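Local coordinates for VgrG protein (Vibrio cholerae, PDB 4DTL), which probably cross-links host actin covalently in an ATP-dependent reaction through its actin cross-linking domain, which holds ATP and manganese ions, at residues I25-E30 / Y362-E367; N29-L34 / V89-Y94; Q174-V179 / A347-F352. All coordinates share one frame; numbering follows the deposited sequence.

Overall arrangement
Strand 24-30 supplies segments of contacts 1 and 2 and is the sheet neighbour of strand 173-180 in contact 3. From it the chain runs through a series of strands and returns at 89-94, where contact 2 closes the shortest loop by antiparallel pairing. Further on, strand 174-179 is laid against the other edge of strand 24-30, and after an excursion rich in helix the chain comes back at 347-352 to close contact 3. Contacts 2 and 3 thus follow in series. Contact 1, joining 25-30 to the C-terminal loop 362-367, spans contact 3 and starts from the same stretch as contact 2, sharing Asn29 and Glu30 with it. All three reach ATP, and contacts 1 and 2 share a manganese ion.

Contact 1 (I25-E30 / Y362-E367); sequences IGIENE and YLPKTE. With MN (manganese (II) ion), chain E; MN (manganese (II) ion), chain D; ATP (adenosine-5'-triphosphate), chain B.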
loop_
_atom_site.group_PDB
_atom_site.type_symbol
_atom_site.label_atom_id
_atom_site.label_comp_id
_atom_site.label_asym_id
_atom_site.label_seq_id
_atom_site.Cartn_x
_atom_site.Cartn_y
_atom_site.Cartn_z
ATOM N N ILE A 25 7.289 2.807 8.384
ATOM C CA ILE A 25 5.937 3.289 8.111
ATOM C C ILE A 25 5.894 4.254 6.932
ATOM O O ILE A 25 6.769 5.106 6.788
ATOM C CB ILE A 25 5.230 3.840 9.385
ATOM C CG1 ILE A 25 3.719 4.115 9.150
ATOM C CG2 ILE A 25 5.983 5.023 10.002
ATOM C CD1 ILE A 25 2.800 3.939 10.332
ATOM N N GLY A 26 4.862 4.097 6.117
ATOM C CA GLY A 26 4.569 4.950 4.981
ATOM C C GLY A 26 3.102 5.307 5.000
ATOM O O GLY A 26 2.281 4.514 5.455
ATOM N N ILE A 27 2.755 6.484 4.508
ATOM C CA ILE A 27 1.369 6.952 4.487
ATOM C C ILE A 27 0.908 7.385 3.086
ATOM O O ILE A 27 1.719 7.786 2.249
ATOM C CB ILE A 27 1.095 8.043 5.569
ATOM C CG1 ILE A 27 1.883 9.351 5.314
ATOM C CG2 ILE A 27 1.300 7.509 6.989
ATOM C CD1 ILE A 27 1.327 10.586 6.008
ATOM N N GLU A 28 -0.405 7.279 2.847
ATOM C CA GLU A 28 -1.093 7.695 1.626
ATOM C C GLU A 28 -2.181 8.673 2.035
ATOM O O GLU A 28 -2.941 8.410 2.974
ATOM C CB GLU A 28 -1.695 6.507 0.887
ATOM C CG GLU A 28 -0.655 5.583 0.294
ATOM C CD GLU A 28 -1.265 4.279 -0.172
ATOM O OE1 GLU A 28 -1.461 3.376 0.670
ATOM O OE2 GLU A 28 -1.653 4.210 -1.359
ATOM N N ASN A 29 -2.242 9.812 1.347
ATOM C CA ASN A 29 -3.170 10.885 1.675
ATOM C C ASN A 29 -3.858 11.478 0.432
ATOM O O ASN A 29 -3.291 12.315 -0.281
ATOM C CB ASN A 29 -2.392 11.962 2.434
ATOM C CG ASN A 29 -3.226 12.996 3.133
ATOM O OD1 ASN A 29 -4.351 12.731 3.564
ATOM N ND2 ASN A 29 -2.648 14.181 3.318
ATOM N N GLU A 30 -5.074 11.016 0.159
ATOM C CA GLU A 30 -5.847 11.513 -0.979
ATOM C C GLU A 30 -6.490 12.860 -0.668
ATOM O O GLU A 30 -7.219 12.982 0.321
ATOM C CB GLU A 30 -6.886 10.497 -1.410
ATOM C CG GLU A 30 -7.509 10.823 -2.757
ATOM C CD GLU A 30 -8.714 9.984 -3.120
ATOM O OE1 GLU A 30 -8.980 9.827 -4.334
ATOM O OE2 GLU A 30 -9.399 9.478 -2.198
ATOM N N TYR A 362 0.452 9.291 12.992
ATOM C CA TYR A 362 1.332 9.277 11.815
ATOM C C TYR A 362 0.699 10.020 10.629
ATOM O O TYR A 362 1.344 10.201 9.592
ATOM C CB TYR A 362 1.611 7.827 11.382
ATOM C CG TYR A 362 2.478 7.053 12.341
ATOM C CD1 TYR A 362 3.867 7.103 12.253
ATOM C CD2 TYR A 362 1.915 6.249 13.327
ATOM C CE1 TYR A 362 4.674 6.401 13.141
ATOM C CE2 TYR A 362 2.713 5.549 14.231
ATOM C CZ TYR A 362 4.091 5.633 14.138
ATOM O OH TYR A 362 4.876 4.925 15.012
ATOM N N LEU A 363 -0.581 10.393 10.765
ATOM C CA LEU A 363 -1.331 11.030 9.693
ATOM C C LEU A 363 -1.532 12.517 9.906
ATOM O O LEU A 363 -1.799 12.919 11.035
ATOM C CB LEU A 363 -2.680 10.307 9.458
ATOM C CG LEU A 363 -2.685 9.028 8.554
ATOM C CD1 LEU A 363 -2.261 9.314 7.108
ATOM C CD2 LEU A 363 -1.886 7.872 9.138
ATOM N N PRO A 364 -1.416 13.348 8.840
ATOM C CA PRO A 364 -1.666 14.789 9.016
ATOM C C PRO A 364 -3.161 15.083 9.108
ATOM O O PRO A 364 -3.968 14.401 8.468
ATOM C CB PRO A 364 -1.055 15.405 7.760
ATOM C CG PRO A 364 -1.149 14.325 6.728
ATOM C CD PRO A 364 -1.104 13.011 7.433
ATOM N N LYS A 365 -3.537 16.087 9.917
ATOM C CA LYS A 365 -4.950 16.469 10.055
ATOM C C LYS A 365 -5.160 17.929 9.731
ATOM O O LYS A 365 -4.457 18.765 10.303
ATOM C CB LYS A 365 -5.485 16.175 11.475
ATOM C CG LYS A 365 -5.324 14.736 11.961
ATOM C CD LYS A 365 -5.978 13.689 11.043
ATOM C CE LYS A 365 -6.232 12.376 11.741
ATOM N NZ LYS A 365 -4.989 11.752 12.275
ATOM N N THR A 366 -6.121 18.247 8.819
ATOM C CA THR A 366 -6.445 19.636 8.463
ATOM C C THR A 366 -6.964 20.350 9.724
ATOM O O THR A 366 -6.476 21.433 10.062
ATOM C CB THR A 366 -7.452 19.709 7.297
ATOM O OG1 THR A 366 -6.910 19.045 6.155
ATOM C CG2 THR A 366 -7.805 21.146 6.927
ATOM N N GLU A 367 -7.899 19.699 10.418
ATOM C CA GLU A 367 -8.501 20.206 11.644
ATOM C C GLU A 367 -7.586 20.049 12.840
ATOM O O GLU A 367 -6.793 20.940 13.150
HETATM MN MN MN E . -1.935 4.882 -3.404
HETATM MN MN MN D . -3.025 2.254 -0.611
HETATM P PG ATP B . -3.376 2.180 -3.755
HETATM O O1G ATP B . -3.348 3.669 -3.910
HETATM O O2G ATP B . -4.285 1.769 -2.642
HETATM O O3G ATP B . -3.830 1.538 -5.030
HETATM P PB ATP B . -0.726 2.311 -4.056
HETATM O O1B ATP B . -0.623 1.903 -5.474
HETATM O O2B ATP B . -0.874 3.801 -3.952
HETATM O O3B ATP B . -1.902 1.647 -3.405
HETATM P PA ATP B . 1.814 2.894 -3.230
HETATM O O1A ATP B . 3.058 2.322 -3.813
HETATM O O2A ATP B . 1.460 4.203 -3.945
HETATM O O3A ATP B . 0.649 1.945 -3.321
HETATM O "O5'" ATP B . 2.077 3.214 -1.685
HETATM C "C5'" ATP B . 2.742 2.229 -0.883
HETATM C "C4'" ATP B . 2.824 2.681 0.548
HETATM O "O4'" ATP B . 3.811 1.860 1.206
HETATM C "C3'" ATP B . 3.269 4.126 0.754
HETATM O "O3'" ATP B . 2.515 4.725 1.794
HETATM C "C2'" ATP B . 4.755 3.989 1.075
HETATM O "O2'" ATP B . 5.252 5.051 1.874
HETATM C "C1'" ATP B . 4.778 2.672 1.825
HETATM N N9 ATP B . 6.055 1.970 1.815
HETATM C C8 ATP B . 6.872 1.744 0.741
HETATM N N7 ATP B . 7.985 1.120 1.037
HETATM C C5 ATP B . 7.889 0.915 2.405
HETATM C C6 ATP B . 8.745 0.288 3.337
HETATM N N6 ATP B . 9.944 -0.220 3.021
HETATM N N1 ATP B . 8.328 0.212 4.621
HETATM C C2 ATP B . 7.150 0.747 4.950
HETATM N N3 ATP B . 6.277 1.385 4.167
HETATM C C4 ATP B . 6.706 1.427 2.899
#
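A C-terminal loop, 362-367, packs by apolar contacts against strand 24-30, beside the ATP and manganese site of a fold that probably resembles glutamine synthetase, as in other actin cross-linking domains. No hydrogen bond joins the two segments. Ile25, Ile27 and Asn29 direct their side chains at the loop, whereas the intervening Glu28 turns the other way, to the nucleotide.

Tyr362 receives Ile25 on one ring face: CD1 stands 3.8 Å from the ring centroid and only 14° off the normal, a CH-pi contact. The second branch of Ile25 also touches the ring, with CG2 3.7 Å from Tyr362 CE1. Having CG1 anti to the backbone N (chi1 -170°) carries CD1 over the ring. At the far end of the ring, Tyr362 OH is hydrogen-bonded to Met98 O.

Ile27 fills the middle. Its CD1 reaches to 3.7 Å from Pro364 CD, while CG2 passes Leu363 CD2, the two side chains running in opposite directions. Met111 of helix 101-124 touches Ile27, Asn29 and Pro364, so the loop and the helix enclose this row together. Asn29 brings ND2 near Pro364 CG; its OD1 accepts a bond from Gln173 NE2, which also reaches Pro364 O and thereby ties strand to loop.

On the nucleotide side the carboxylate of Glu28 joins two manganese ions: OE2 lies 2.2 Å from one and 2.5 Å from the other, and OE1 binds that second ion at 2.3 Å.

Contact 2 (N29-L34 / V89-Y94); sequences NELAGL and VELVSY. With MN (manganese (II) ion), chain E; ATP (adenosine-5'-triphosphate), chain B.
Glu30 and Glu90, an antiparallel non-hydrogen-bonded pair, put their carboxylates on one face of the sheet; Asn29, with its amide, and Leu91 lie on the other and form the antiparallel hydrogen-bonded pair at one end of this contact. Asn29 N approaches Leu91 O in the carbonyl plane at 2.7 Å. The return bond, from Leu91 N to Asn29 O at 2.8 Å, is straight at its hydrogen (174°), but the donor stands 44° above the carbonyl plane of Asn29. Leu31 N adds a third bond, 2.9 Å to Val89 O.

Glu90 is the metal ligand of this contact. Its side chain is stretched out from the first torsion onward (chi1 -172°), which carries the carboxylate to a manganese ion, bound by OE1 at 2.3 Å; Glu28 and phosphate oxygens of ATP also ligate this ion. Glu30, on the same face, directs OE1 to Thr88 OG1 instead. Farther along the strand Ser93 O accepts a 2.6 Å hydrogen bond from ATP O2', so one strand serves both metal and ribose.

On the Leu91 side the contact is apolar. Leu31 lies alongside Val89, and its CD1 sits between Val89 CG1, 3.8 Å away, and Leu91 CD2, at 4.0 Å. The Leu34 side chain crosses that of Val89, with Leu34 CD1 3.6 Å from Val89 CG2. A water accepts from Val89 N and donates to both Leu31 O and Leu34 O, bridging the two segments beyond the last direct bond.

Helix 101-124 covers this apolar side, with Phe118 on Leu31 and Leu34 and Met111 on Leu91, while strand 56-68 flanks strand 85-97 along its other edge.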
loop_
_atom_site.group_PDB
_atom_site.type_symbol
_atom_site.label_atom_id
_atom_site.label_comp_id
_atom_site.label_asym_id
_atom_site.label_seq_id
_atom_site.Cartn_x
_atom_site.Cartn_y
_atom_site.Cartn_z
ATOM N N ASN A 29 -2.242 9.812 1.347
ATOM C CA ASN A 29 -3.170 10.885 1.675
ATOM C C ASN A 29 -3.858 11.478 0.432
ATOM O O ASN A 29 -3.291 12.315 -0.281
ATOM C CB ASN A 29 -2.392 11.962 2.434
ATOM C CG ASN A 29 -3.226 12.996 3.133
ATOM O OD1 ASN A 29 -4.351 12.731 3.564
ATOM N ND2 ASN A 29 -2.648 14.181 3.318
ATOM N N GLU A 30 -5.074 11.016 0.159
ATOM C CA GLU A 30 -5.847 11.513 -0.979
ATOM C C GLU A 30 -6.490 12.860 -0.668
ATOM O O GLU A 30 -7.219 12.982 0.321
ATOM C CB GLU A 30 -6.886 10.497 -1.410
ATOM C CG GLU A 30 -7.509 10.823 -2.757
ATOM C CD GLU A 30 -8.714 9.984 -3.120
ATOM O OE1 GLU A 30 -8.980 9.827 -4.334
ATOM O OE2 GLU A 30 -9.399 9.478 -2.198
ATOM N N LEU A 31 -6.157 13.880 -1.475
ATOM C CA LEU A 31 -6.613 15.242 -1.239
ATOM C C LEU A 31 -8.049 15.460 -1.702
ATOM O O LEU A 31 -8.536 14.778 -2.603
ATOM C CB LEU A 31 -5.639 16.275 -1.865
ATOM C CG LEU A 31 -4.199 16.276 -1.365
ATOM C CD1 LEU A 31 -3.371 17.219 -2.173
ATOM C CD2 LEU A 31 -4.110 16.600 0.126
ATOM N N ALA A 32 -8.723 16.430 -1.080
ATOM C CA ALA A 32 -10.075 16.834 -1.446
ATOM C C ALA A 32 -10.064 18.298 -1.807
ATOM O O ALA A 32 -9.397 19.087 -1.136
ATOM C CB ALA A 32 -11.028 16.605 -0.287
ATOM N N GLY A 33 -10.821 18.645 -2.842
ATOM C CA GLY A 33 -10.976 20.019 -3.315
ATOM C C GLY A 33 -10.320 20.350 -4.638
ATOM O O GLY A 33 -10.406 21.495 -5.103
ATOM N N LEU A 34 -9.638 19.357 -5.237
ATOM C CA LEU A 34 -8.924 19.549 -6.497
ATOM C C LEU A 34 -8.720 18.264 -7.287
ATOM O O LEU A 34 -8.936 17.165 -6.776
ATOM C CB LEU A 34 -7.569 20.319 -6.305
ATOM C CG LEU A 34 -6.476 19.747 -5.386
ATOM C CD1 LEU A 34 -5.803 18.578 -5.990
ATOM C CD2 LEU A 34 -5.416 20.764 -5.142
ATOM N N VAL A 89 -5.663 13.725 -6.509
ATOM C CA VAL A 89 -4.265 13.789 -6.126
ATOM C C VAL A 89 -4.119 12.998 -4.849
ATOM O O VAL A 89 -4.944 13.121 -3.941
ATOM C CB VAL A 89 -3.753 15.257 -5.981
ATOM C CG1 VAL A 89 -2.363 15.314 -5.342
ATOM C CG2 VAL A 89 -3.760 15.982 -7.322
ATOM N N GLU A 90 -3.072 12.178 -4.791
ATOM C CA GLU A 90 -2.727 11.439 -3.602
ATOM C C GLU A 90 -1.290 11.711 -3.234
ATOM O O GLU A 90 -0.398 11.545 -4.063
ATOM C CB GLU A 90 -2.973 9.952 -3.780
ATOM C CG GLU A 90 -2.810 9.180 -2.484
ATOM C CD GLU A 90 -2.914 7.687 -2.659
ATOM O OE1 GLU A 90 -2.200 7.147 -3.532
ATOM O OE2 GLU A 90 -3.695 7.051 -1.914
ATOM N N LEU A 91 -1.076 12.118 -1.982
ATOM C CA LEU A 91 0.261 12.376 -1.451
ATOM C C LEU A 91 0.750 11.076 -0.815
ATOM O O LEU A 91 0.082 10.529 0.074
ATOM C CB LEU A 91 0.268 13.560 -0.460
ATOM C CG LEU A 91 -0.358 14.888 -0.925
ATOM C CD1 LEU A 91 -0.099 15.990 0.098
ATOM C CD2 LEU A 91 0.138 15.305 -2.304
ATOM N N VAL A 92 1.855 10.531 -1.357
ATOM C CA VAL A 92 2.431 9.244 -0.942
ATOM C C VAL A 92 3.790 9.459 -0.291
ATOM O O VAL A 92 4.771 9.765 -0.982
ATOM C CB VAL A 92 2.488 8.224 -2.119
ATOM C CG1 VAL A 92 2.987 6.866 -1.646
ATOM C CG2 VAL A 92 1.124 8.071 -2.795
ATOM N N SER A 93 3.850 9.294 1.043
ATOM C CA SER A 93 5.096 9.506 1.769
ATOM C C SER A 93 6.203 8.528 1.425
ATOM O O SER A 93 5.939 7.407 0.991
ATOM C CB SER A 93 4.861 9.532 3.275
ATOM O OG SER A 93 4.719 8.215 3.783
ATOM N N TYR A 94 7.448 8.986 1.581
ATOM C CA TYR A 94 8.607 8.133 1.457
ATOM C C TYR A 94 8.656 7.453 2.842
ATOM O O TYR A 94 8.455 8.135 3.859
ATOM C CB TYR A 94 9.859 8.974 1.165
ATOM C CG TYR A 94 9.967 9.319 -0.303
ATOM C CD1 TYR A 94 9.364 10.464 -0.816
ATOM C CD2 TYR A 94 10.608 8.464 -1.191
ATOM C CE1 TYR A 94 9.441 10.775 -2.170
ATOM C CE2 TYR A 94 10.684 8.759 -2.548
ATOM C CZ TYR A 94 10.089 9.912 -3.035
ATOM O OH TYR A 94 10.168 10.188 -4.374
HETATM MN MN MN E . -1.935 4.882 -3.404
HETATM P PG ATP B . -3.376 2.180 -3.755
HETATM O O1G ATP B . -3.348 3.669 -3.910
HETATM O O2G ATP B . -4.285 1.769 -2.642
HETATM O O3G ATP B . -3.830 1.538 -5.030
HETATM P PB ATP B . -0.726 2.311 -4.056
HETATM O O1B ATP B . -0.623 1.903 -5.474
HETATM O O2B ATP B . -0.874 3.801 -3.952
HETATM O O3B ATP B . -1.902 1.647 -3.405
HETATM P PA ATP B . 1.814 2.894 -3.230
HETATM O O1A ATP B . 3.058 2.322 -3.813
HETATM O O2A ATP B . 1.460 4.203 -3.945
HETATM O O3A ATP B . 0.649 1.945 -3.321
HETATM O "O5'" ATP B . 2.077 3.214 -1.685
HETATM C "C5'" ATP B . 2.742 2.229 -0.883
HETATM C "C4'" ATP B . 2.824 2.681 0.548
HETATM O "O4'" ATP B . 3.811 1.860 1.206
HETATM C "C3'" ATP B . 3.269 4.126 0.754
HETATM O "O3'" ATP B . 2.515 4.725 1.794
HETATM C "C2'" ATP B . 4.755 3.989 1.075
HETATM O "O2'" ATP B . 5.252 5.051 1.874
HETATM C "C1'" ATP B . 4.778 2.672 1.825
HETATM N N9 ATP B . 6.055 1.970 1.815
HETATM C C8 ATP B . 6.872 1.744 0.741
HETATM N N7 ATP B . 7.985 1.120 1.037
HETATM C C5 ATP B . 7.889 0.915 2.405
HETATM C C6 ATP B . 8.745 0.288 3.337
HETATM N N6 ATP B . 9.944 -0.220 3.021
HETATM N N1 ATP B . 8.328 0.212 4.621
HETATM C C2 ATP B . 7.150 0.747 4.950
HETATM N N3 ATP B . 6.277 1.385 4.167
HETATM C C4 ATP B . 6.706 1.427 2.899
HETATM O O HOH W 1 -7.668 15.264 -5.330
#

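Contact 3 (Q174-V179 / A347-F352); sequences QATVGV and AILFEF. With ATP (adenosine-5'-triphosphate), chain B.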
loop_
_atom_site.group_PDB
_atom_site.type_symbol
_atom_site.label_atom_id
_atom_site.label_comp_id
_atom_site.label_asym_id
_atom_site.label_seq_id
_atom_site.Cartn_x
_atom_site.Cartn_y
_atom_site.Cartn_z
ATOM N N GLN A 174 -4.483 6.174 4.332
ATOM C CA GLN A 174 -3.967 4.826 4.545
ATOM C C GLN A 174 -2.558 4.895 5.120
ATOM O O GLN A 174 -1.883 5.911 5.013
ATOM C CB GLN A 174 -3.913 4.067 3.230
ATOM C CG GLN A 174 -5.117 3.182 2.984
ATOM C CD GLN A 174 -5.701 3.394 1.639
ATOM O OE1 GLN A 174 -5.262 2.825 0.651
ATOM N NE2 GLN A 174 -6.660 4.273 1.568
ATOM N N ALA A 175 -2.142 3.811 5.765
ATOM C CA ALA A 175 -0.819 3.652 6.338
ATOM C C ALA A 175 -0.317 2.265 5.946
ATOM O O ALA A 175 -1.122 1.339 5.783
ATOM C CB ALA A 175 -0.904 3.768 7.846
ATOM N N THR A 176 1.005 2.133 5.746
ATOM C CA THR A 176 1.658 0.869 5.391
ATOM C C THR A 176 2.794 0.655 6.351
ATOM O O THR A 176 3.639 1.532 6.481
ATOM C CB THR A 176 2.052 0.810 3.895
ATOM O OG1 THR A 176 0.874 0.872 3.082
ATOM C CG2 THR A 176 2.842 -0.442 3.543
ATOM N N VAL A 177 2.794 -0.489 7.044
ATOM C CA VAL A 177 3.783 -0.826 8.069
ATOM C C VAL A 177 4.635 -1.977 7.547
ATOM O O VAL A 177 4.092 -2.957 7.033
ATOM C CB VAL A 177 3.097 -1.137 9.451
ATOM C CG1 VAL A 177 4.072 -1.745 10.464
ATOM C CG2 VAL A 177 2.432 0.107 10.039
ATOM N N GLY A 178 5.954 -1.829 7.675
ATOM C CA GLY A 178 6.922 -2.836 7.268
ATOM C C GLY A 178 7.669 -3.366 8.466
ATOM O O GLY A 178 8.240 -2.594 9.237
ATOM N N VAL A 179 7.652 -4.682 8.647
ATOM C CA VAL A 179 8.316 -5.363 9.770
ATOM C C VAL A 179 9.196 -6.500 9.262
ATOM O O VAL A 179 8.911 -7.032 8.184
ATOM C CB VAL A 179 7.307 -5.892 10.836
ATOM C CG1 VAL A 179 6.567 -4.758 11.540
ATOM C CG2 VAL A 179 6.328 -6.897 10.233
ATOM N N ALA A 347 11.766 -7.867 4.766
ATOM C CA ALA A 347 10.712 -7.090 5.406
ATOM C C ALA A 347 9.419 -7.413 4.663
ATOM O O ALA A 347 9.418 -7.574 3.439
ATOM C CB ALA A 347 11.004 -5.596 5.331
ATOM N N ILE A 348 8.332 -7.560 5.422
ATOM C CA ILE A 348 6.999 -7.824 4.888
ATOM C C ILE A 348 6.118 -6.658 5.264
ATOM O O ILE A 348 6.168 -6.181 6.406
ATOM C CB ILE A 348 6.419 -9.217 5.252
ATOM C CG1 ILE A 348 6.471 -9.509 6.781
ATOM C CG2 ILE A 348 7.094 -10.289 4.399
ATOM C CD1 ILE A 348 5.697 -10.752 7.282
ATOM N N LEU A 349 5.357 -6.158 4.287
ATOM C CA LEU A 349 4.546 -4.954 4.425
ATOM C C LEU A 349 3.048 -5.170 4.463
ATOM O O LEU A 349 2.523 -6.141 3.900
ATOM C CB LEU A 349 4.912 -3.987 3.303
ATOM C CG LEU A 349 6.093 -3.062 3.548
ATOM C CD1 LEU A 349 7.414 -3.809 3.559
ATOM C CD2 LEU A 349 6.157 -2.060 2.474
ATOM N N PHE A 350 2.356 -4.263 5.177
ATOM C CA PHE A 350 0.925 -4.370 5.380
ATOM C C PHE A 350 0.264 -3.031 5.292
ATOM O O PHE A 350 0.701 -2.075 5.939
ATOM C CB PHE A 350 0.610 -5.044 6.731
ATOM C CG PHE A 350 1.281 -6.381 6.891
ATOM C CD1 PHE A 350 0.673 -7.540 6.423
ATOM C CD2 PHE A 350 2.544 -6.478 7.463
ATOM C CE1 PHE A 350 1.323 -8.769 6.511
ATOM C CE2 PHE A 350 3.197 -7.706 7.540
ATOM C CZ PHE A 350 2.588 -8.839 7.052
ATOM N N GLU A 351 -0.818 -2.970 4.508
ATOM C CA GLU A 351 -1.583 -1.747 4.318
ATOM C C GLU A 351 -2.810 -1.735 5.205
ATOM O O GLU A 351 -3.624 -2.656 5.146
ATOM C CB GLU A 351 -1.983 -1.598 2.846
ATOM C CG GLU A 351 -2.697 -0.304 2.494
ATOM C CD GLU A 351 -3.210 -0.298 1.067
ATOM O OE1 GLU A 351 -2.504 -0.816 0.175
ATOM O OE2 GLU A 351 -4.340 0.181 0.847
ATOM N N PHE A 352 -2.950 -0.679 6.014
ATOM C CA PHE A 352 -4.115 -0.504 6.860
ATOM C C PHE A 352 -5.134 0.245 5.996
ATOM O O PHE A 352 -4.994 1.444 5.714
ATOM C CB PHE A 352 -3.747 0.259 8.143
ATOM C CG PHE A 352 -2.950 -0.567 9.121
ATOM C CD1 PHE A 352 -1.576 -0.733 8.963
ATOM C CD2 PHE A 352 -3.567 -1.164 10.211
ATOM C CE1 PHE A 352 -0.847 -1.523 9.856
ATOM C CE2 PHE A 352 -2.829 -1.919 11.123
ATOM C CZ PHE A 352 -1.477 -2.103 10.934
HETATM P PG ATP B . -3.376 2.180 -3.755
HETATM O O1G ATP B . -3.348 3.669 -3.910
HETATM O O2G ATP B . -4.285 1.769 -2.642
HETATM O O3G ATP B . -3.830 1.538 -5.030
HETATM P PB ATP B . -0.726 2.311 -4.056
HETATM O O1B ATP B . -0.623 1.903 -5.474
HETATM O O2B ATP B . -0.874 3.801 -3.952
HETATM O O3B ATP B . -1.902 1.647 -3.405
HETATM P PA ATP B . 1.814 2.894 -3.230
HETATM O O1A ATP B . 3.058 2.322 -3.813
HETATM O O2A ATP B . 1.460 4.203 -3.945
HETATM O O3A ATP B . 0.649 1.945 -3.321
HETATM O "O5'" ATP B . 2.077 3.214 -1.685
HETATM C "C5'" ATP B . 2.742 2.229 -0.883
HETATM C "C4'" ATP B . 2.824 2.681 0.548
HETATM O "O4'" ATP B . 3.811 1.860 1.206
HETATM C "C3'" ATP B . 3.269 4.126 0.754
HETATM O "O3'" ATP B . 2.515 4.725 1.794
HETATM C "C2'" ATP B . 4.755 3.989 1.075
HETATM O "O2'" ATP B . 5.252 5.051 1.874
HETATM C "C1'" ATP B . 4.778 2.672 1.825
HETATM N N9 ATP B . 6.055 1.970 1.815
HETATM C C8 ATP B . 6.872 1.744 0.741
HETATM N N7 ATP B . 7.985 1.120 1.037
HETATM C C5 ATP B . 7.889 0.915 2.405
HETATM C C6 ATP B . 8.745 0.288 3.337
HETATM N N6 ATP B . 9.944 -0.220 3.021
HETATM N N1 ATP B . 8.328 0.212 4.621
HETATM C C2 ATP B . 7.150 0.747 4.950
HETATM N N3 ATP B . 6.277 1.385 4.167
HETATM C C4 ATP B . 6.706 1.427 2.899
HETATM O O HOH W 2 0.382 -0.048 0.510
#
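Backbone hydrogen bonds bind the antiparallel strands 174-179 and 347-352, neighbours in the beta-sheet that lines the ATP site. Phe352 N donates to Ala175 O at 2.7 Å. Val177 and Phe350 exchange two bonds, Val177 N to Phe350 O at 2.8 Å and Phe350 N to Val177 O at 2.9 Å, and Val179 pairs with Ile348 in the same way.

Among the side chains, Glu351 is the polar centre. Its OE2 forms a salt bridge with Arg353, while OE1 accepts from a water, 3.0 Å away, that also meets Thr176 OG1 at 2.8 Å. The water therefore links the non-hydrogen-bonded pair Thr176 and Glu351 on the nucleotide face.

The opposite face is apolar. Val177 CG2 approaches the Phe352 ring obliquely, 3.7 Å from CE1, and Ala175 O lies at the edge of that ring, in its plane. Val179 CG2 sits at the edge of the Phe350 ring. Leu194 and Leu195 of helix 190-196 pack on Phe352, and Leu195 also on Val179 and Phe350.

Toward ATP the surface is shaped by small and branched residues. The rotamer of Thr176 that swings CG2 away from the backbone N brings this methyl to 3.4 Å from ATP O4'. Gly178, lacking a side chain, lets the adenine lie close to the backbone, and Leu349 CD2 stands over the base face, 3.4 Å from ATP C5.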